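Local coordinates for aerobactin synthase IucA (Klebsiella pneumoniae subsp. pneumoniae, PDB 5JM8), which probably catalyses an ATP-dependent condensation step in the biosynthesis of the siderophore aerobactin, as a member of the NIS synthetase family, at residues A[136-147]-A[358-369]. Numbering follows the deposited sequence.
Sequences LNFGEAEQALLV and QSQTNVLVSLTQ. With ATP (adenosine-5'-triphosphate), chain I.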
loop_
_atom_site.group_PDB
_atom_site.type_symbol
_atom_site.label_atom_id
_atom_site.label_comp_id
_atom_site.label_asym_id
_atom_site.label_seq_id
_atom_site.Cartn_x
_atom_site.Cartn_y
_atom_site.Cartn_z
ATOM N N LEU A 136 -6.382 -11.374 10.249
ATOM C CA LEU A 136 -7.397 -11.174 9.224
ATOM C C LEU A 136 -7.909 -9.746 9.172
ATOM O O LEU A 136 -7.981 -9.066 10.197
ATOM C CB LEU A 136 -8.575 -12.118 9.462
ATOM C CG LEU A 136 -8.278 -13.616 9.412
ATOM C CD1 LEU A 136 -9.547 -14.389 9.676
ATOM C CD2 LEU A 136 -7.684 -13.996 8.072
ATOM N N ASN A 137 -8.265 -9.295 7.972
ATOM C CA ASN A 137 -8.965 -8.030 7.830
ATOM C C ASN A 137 -10.461 -8.296 7.908
ATOM O O ASN A 137 -10.889 -9.449 7.934
ATOM C CB ASN A 137 -8.578 -7.314 6.522
ATOM C CG ASN A 137 -9.083 -8.018 5.262
ATOM O OD1 ASN A 137 -10.141 -8.644 5.247
ATOM N ND2 ASN A 137 -8.319 -7.887 4.184
ATOM N N PHE A 138 -11.248 -7.228 7.936
ATOM C CA PHE A 138 -12.689 -7.336 8.111
ATOM C C PHE A 138 -13.343 -8.238 7.070
ATOM O O PHE A 138 -14.145 -9.105 7.409
ATOM C CB PHE A 138 -13.313 -5.947 8.063
ATOM C CG PHE A 138 -14.808 -5.952 8.127
ATOM C CD1 PHE A 138 -15.458 -6.090 9.340
ATOM C CD2 PHE A 138 -15.565 -5.804 6.978
ATOM C CE1 PHE A 138 -16.834 -6.092 9.405
ATOM C CE2 PHE A 138 -16.944 -5.803 7.039
ATOM C CZ PHE A 138 -17.579 -5.947 8.254
ATOM N N GLY A 139 -12.986 -8.042 5.806
ATOM C CA GLY A 139 -13.569 -8.809 4.719
ATOM C C GLY A 139 -13.236 -10.289 4.781
ATOM O O GLY A 139 -14.088 -11.136 4.517
ATOM N N GLU A 140 -11.991 -10.600 5.125
ATOM C CA GLU A 140 -11.552 -11.986 5.241
ATOM C C GLU A 140 -12.344 -12.732 6.310
ATOM O O GLU A 140 -12.797 -13.853 6.085
ATOM C CB GLU A 140 -10.056 -12.050 5.564
ATOM C CG GLU A 140 -9.152 -11.651 4.403
ATOM C CD GLU A 140 -7.684 -11.618 4.781
ATOM O OE1 GLU A 140 -7.364 -11.161 5.897
ATOM O OE2 GLU A 140 -6.850 -12.055 3.961
ATOM N N ALA A 141 -12.508 -12.105 7.471
ATOM C CA ALA A 141 -13.220 -12.727 8.581
ATOM C C ALA A 141 -14.691 -12.943 8.239
ATOM O O ALA A 141 -15.279 -13.952 8.618
ATOM C CB ALA A 141 -13.090 -11.877 9.837
ATOM N N GLU A 142 -15.275 -11.994 7.515
ATOM C CA GLU A 142 -16.699 -12.045 7.200
ATOM C C GLU A 142 -17.048 -13.179 6.250
ATOM O O GLU A 142 -18.210 -13.560 6.139
ATOM C CB GLU A 142 -17.159 -10.721 6.589
ATOM C CG GLU A 142 -17.258 -9.572 7.576
ATOM C CD GLU A 142 -18.250 -9.828 8.692
ATOM O OE1 GLU A 142 -19.251 -10.530 8.454
ATOM O OE2 GLU A 142 -18.023 -9.326 9.813
ATOM N N GLN A 143 -16.043 -13.704 5.555
ATOM C CA GLN A 143 -16.259 -14.776 4.587
ATOM C C GLN A 143 -15.564 -16.070 4.994
ATOM O O GLN A 143 -15.506 -17.019 4.213
ATOM C CB GLN A 143 -15.776 -14.341 3.203
ATOM C CG GLN A 143 -16.582 -13.196 2.610
ATOM C CD GLN A 143 -16.130 -12.831 1.211
ATOM O OE1 GLN A 143 -14.948 -12.944 0.876
ATOM N NE2 GLN A 143 -17.071 -12.396 0.381
ATOM N N ALA A 144 -15.055 -16.110 6.221
ATOM C CA ALA A 144 -14.298 -17.263 6.699
ATOM C C ALA A 144 -15.166 -18.237 7.490
ATOM O O ALA A 144 -14.683 -19.276 7.942
ATOM C CB ALA A 144 -13.122 -16.801 7.547
ATOM N N LEU A 145 -16.442 -17.902 7.659
ATOM C CA LEU A 145 -17.368 -18.784 8.362
ATOM C C LEU A 145 -17.990 -19.801 7.404
ATOM O O LEU A 145 -18.822 -19.451 6.566
ATOM C CB LEU A 145 -18.467 -17.970 9.054
ATOM C CG LEU A 145 -19.491 -18.761 9.877
ATOM C CD1 LEU A 145 -18.837 -19.400 11.089
ATOM C CD2 LEU A 145 -20.650 -17.871 10.297
ATOM N N LEU A 146 -17.582 -21.060 7.543
ATOM C CA LEU A 146 -18.070 -22.135 6.685
ATOM C C LEU A 146 -19.001 -23.082 7.436
ATOM O O LEU A 146 -19.767 -23.818 6.821
ATOM C CB LEU A 146 -16.898 -22.928 6.098
ATOM C CG LEU A 146 -15.917 -22.165 5.207
ATOM C CD1 LEU A 146 -14.909 -23.140 4.617
ATOM C CD2 LEU A 146 -16.636 -21.388 4.103
ATOM N N VAL A 147 -18.925 -23.071 8.762
ATOM C CA VAL A 147 -19.770 -23.934 9.580
ATOM C C VAL A 147 -21.126 -23.287 9.823
ATOM O O VAL A 147 -22.149 -23.967 9.861
ATOM C CB VAL A 147 -19.115 -24.250 10.939
ATOM C CG1 VAL A 147 -20.069 -25.044 11.822
ATOM C CG2 VAL A 147 -17.818 -25.014 10.738
ATOM N N GLN A 358 -7.569 -2.502 6.463
ATOM C CA GLN A 358 -6.656 -3.584 6.827
ATOM C C GLN A 358 -6.496 -3.751 8.338
ATOM O O GLN A 358 -5.599 -4.459 8.797
ATOM C CB GLN A 358 -5.286 -3.344 6.190
ATOM C CG GLN A 358 -5.308 -3.396 4.676
ATOM C CD GLN A 358 -5.682 -4.769 4.155
ATOM O OE1 GLN A 358 -5.309 -5.788 4.737
ATOM N NE2 GLN A 358 -6.434 -4.804 3.058
ATOM N N SER A 359 -7.361 -3.107 9.114
ATOM C CA SER A 359 -7.324 -3.268 10.563
ATOM C C SER A 359 -7.714 -4.690 10.922
ATOM O O SER A 359 -8.410 -5.359 10.158
ATOM C CB SER A 359 -8.262 -2.280 11.260
ATOM O OG SER A 359 -9.612 -2.551 10.939
ATOM N N GLN A 360 -7.268 -5.148 12.087
ATOM C CA GLN A 360 -7.630 -6.472 12.572
ATOM C C GLN A 360 -8.959 -6.408 13.319
ATOM O O GLN A 360 -9.047 -6.731 14.500
ATOM C CB GLN A 360 -6.535 -7.039 13.471
ATOM C CG GLN A 360 -6.679 -8.522 13.741
ATOM C CD GLN A 360 -5.629 -9.043 14.703
ATOM O OE1 GLN A 360 -4.929 -8.267 15.361
ATOM N NE2 GLN A 360 -5.514 -10.366 14.792
ATOM N N THR A 361 -9.989 -5.975 12.605
ATOM C CA THR A 361 -11.351 -5.992 13.114
ATOM C C THR A 361 -12.057 -7.201 12.517
ATOM O O THR A 361 -12.292 -7.251 11.313
ATOM C CB THR A 361 -12.101 -4.697 12.757
ATOM O OG1 THR A 361 -11.342 -3.569 13.210
ATOM C CG2 THR A 361 -13.488 -4.673 13.397
ATOM N N ASN A 362 -12.359 -8.187 13.359
ATOM C CA ASN A 362 -12.979 -9.430 12.905
ATOM C C ASN A 362 -14.299 -9.710 13.612
ATOM O O ASN A 362 -14.442 -9.447 14.808
ATOM C CB ASN A 362 -12.044 -10.623 13.131
ATOM C CG ASN A 362 -10.658 -10.418 12.536
ATOM O OD1 ASN A 362 -9.681 -10.989 13.020
ATOM N ND2 ASN A 362 -10.567 -9.614 11.482
ATOM N N VAL A 363 -15.258 -10.263 12.876
ATOM C CA VAL A 363 -16.487 -10.735 13.492
ATOM C C VAL A 363 -16.150 -11.957 14.346
ATOM O O VAL A 363 -15.418 -12.850 13.916
ATOM C CB VAL A 363 -17.566 -11.076 12.445
ATOM C CG1 VAL A 363 -17.120 -12.240 11.564
ATOM C CG2 VAL A 363 -18.890 -11.377 13.128
ATOM N N LEU A 364 -16.678 -11.981 15.565
ATOM C CA LEU A 364 -16.288 -12.976 16.558
ATOM C C LEU A 364 -16.588 -14.407 16.109
ATOM O O LEU A 364 -15.810 -15.323 16.382
ATOM C CB LEU A 364 -17.000 -12.683 17.883
ATOM C CG LEU A 364 -16.732 -13.619 19.064
ATOM C CD1 LEU A 364 -15.265 -13.602 19.454
ATOM C CD2 LEU A 364 -17.614 -13.242 20.251
ATOM N N VAL A 365 -17.706 -14.587 15.411
ATOM C CA VAL A 365 -18.199 -15.919 15.069
ATOM C C VAL A 365 -17.229 -16.696 14.177
ATOM O O VAL A 365 -17.185 -17.925 14.216
ATOM C CB VAL A 365 -19.574 -15.834 14.365
ATOM C CG1 VAL A 365 -19.457 -15.131 13.020
ATOM C CG2 VAL A 365 -20.172 -17.218 14.191
ATOM N N SER A 366 -16.454 -15.977 13.375
ATOM C CA SER A 366 -15.498 -16.613 12.479
ATOM C C SER A 366 -14.272 -17.101 13.248
ATOM O O SER A 366 -13.613 -18.058 12.842
ATOM C CB SER A 366 -15.075 -15.640 11.375
ATOM O OG SER A 366 -16.197 -15.216 10.623
ATOM N N LEU A 367 -13.981 -16.446 14.367
ATOM C CA LEU A 367 -12.796 -16.766 15.152
ATOM C C LEU A 367 -13.034 -18.005 16.001
ATOM O O LEU A 367 -12.199 -18.907 16.058
ATOM C CB LEU A 367 -12.408 -15.585 16.046
ATOM C CG LEU A 367 -12.070 -14.277 15.332
ATOM C CD1 LEU A 367 -11.931 -13.151 16.338
ATOM C CD2 LEU A 367 -10.797 -14.424 14.515
ATOM N N THR A 368 -14.184 -18.039 16.660
ATOM C CA THR A 368 -14.539 -19.145 17.537
ATOM C C THR A 368 -14.817 -20.431 16.768
ATOM O O THR A 368 -14.605 -21.526 17.293
ATOM C CB THR A 368 -15.780 -18.815 18.357
ATOM O OG1 THR A 368 -16.882 -18.624 17.464
ATOM C CG2 THR A 368 -15.563 -17.557 19.180
ATOM N N GLN A 369 -15.309 -20.284 15.537
ATOM C CA GLN A 369 -15.689 -21.417 14.688
ATOM C C GLN A 369 -14.658 -22.536 14.708
ATOM O O GLN A 369 -13.463 -22.305 14.507
ATOM C CB GLN A 369 -15.905 -20.950 13.240
ATOM C CG GLN A 369 -15.936 -22.085 12.193
ATOM C CD GLN A 369 -16.004 -21.576 10.761
ATOM O OE1 GLN A 369 -16.829 -22.026 9.968
ATOM N NE2 GLN A 369 -15.126 -20.644 10.421
HETATM P PG ATP I . -26.546 -7.998 9.716
HETATM O O1G ATP I . -25.961 -7.748 8.350
HETATM O O2G ATP I . -25.506 -8.190 10.793
HETATM O O3G ATP I . -27.633 -7.024 10.105
HETATM P PB ATP I . -28.699 -9.912 10.114
HETATM O O1B ATP I . -29.239 -10.920 9.131
HETATM O O2B ATP I . -29.532 -8.703 10.475
HETATM O O3B ATP I . -27.227 -9.463 9.606
HETATM P PA ATP I . -29.232 -11.719 12.271
HETATM O O1A ATP I . -30.671 -11.389 11.966
HETATM O O2A ATP I . -28.754 -11.732 13.702
HETATM O O3A ATP I . -28.289 -10.689 11.467
HETATM O "O5'" ATP I . -28.835 -13.136 11.625
HETATM C "C5'" ATP I . -27.498 -13.593 11.796
HETATM C "C4'" ATP I . -27.035 -14.442 10.621
HETATM O "O4'" ATP I . -25.713 -14.906 10.903
HETATM C "C3'" ATP I . -27.907 -15.665 10.380
HETATM O "O3'" ATP I . -28.271 -15.731 8.995
HETATM C "C2'" ATP I . -27.061 -16.858 10.784
HETATM O "O2'" ATP I . -27.178 -17.934 9.854
HETATM C "C1'" ATP I . -25.637 -16.330 10.805
HETATM N N9 ATP I . -24.870 -16.858 11.955
HETATM C C8 ATP I . -23.740 -17.575 11.841
HETATM N N7 ATP I . -23.264 -17.920 13.064
HETATM C C5 ATP I . -24.104 -17.411 13.981
HETATM C C6 ATP I . -24.181 -17.407 15.456
HETATM N N6 ATP I . -23.226 -18.040 16.177
HETATM N N1 ATP I . -25.221 -16.761 16.031
HETATM C C2 ATP I . -26.166 -16.134 15.303
HETATM N N3 ATP I . -26.151 -16.103 13.957
HETATM C C4 ATP I . -25.166 -16.711 13.249
HETATM O O HOH W 1 -7.279 -12.137 12.971
HETATM O O HOH W 2 -15.355 -9.533 10.313
HETATM O O HOH W 3 -10.449 -4.878 8.672
#
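The Phe138 ring presents its edge to Thr361 O, which lies near the ring plane, while Glu142 CG rests on one face, 3.7 Å above the plane and toward the rim; outside the two segments Tyr269 meets the ring edge-to-face. The amide of Gln369 works with both its ends. Its NE2 gives a bond to Ala144 O, which lies in the plane of the Gln369 amide, at 2.9 Å, and its OE1 accepts from two successive backbone amides: Leu146 N arrives on a lone pair, Val147 N nearly along the C=O axis. Three bonds thus fix the rotation of this buried amide, and the extended chain, with CG anti to the backbone N (chi1 164°), carries it up to the loop 144-147. Leu145 CD1 packs against the same group, 3.5 Å from Gln369 OE1. The Asn362 amide is used differently: ND2 sends an almost straight bond (178°) to Leu136 O, yet stands above that carbonyl's plane, while OD1 takes a bond from a water that also links Leu136 N and Gln360 NE2, an amide nitrogen that also bonds Asp438. Between these amides, Ser366 OG donates to Ala141 O, and Ala144 N reaches that oxygen from the opposite face. Ala141 CB sits 3.7 Å from Asn362 CB. Glu142, bent at chi2 (-61°), crosses Val363 at about a right angle; its carboxylate is held by Arg446, Thr263 and a water shared with Val363 N. Asn137 and Glu140 close a capping box at the start of helix 138-142, which runs beside edge strand 360-363. Leu145 CD2 and Val365 CG2 approach the adenine at 3.5 Å from ATP C8 and 3.4 Å from ATP N7 respectively, so the contact ends as part of the adenine-binding wall of the ATP pocket in this IucA/IucC-family synthetase.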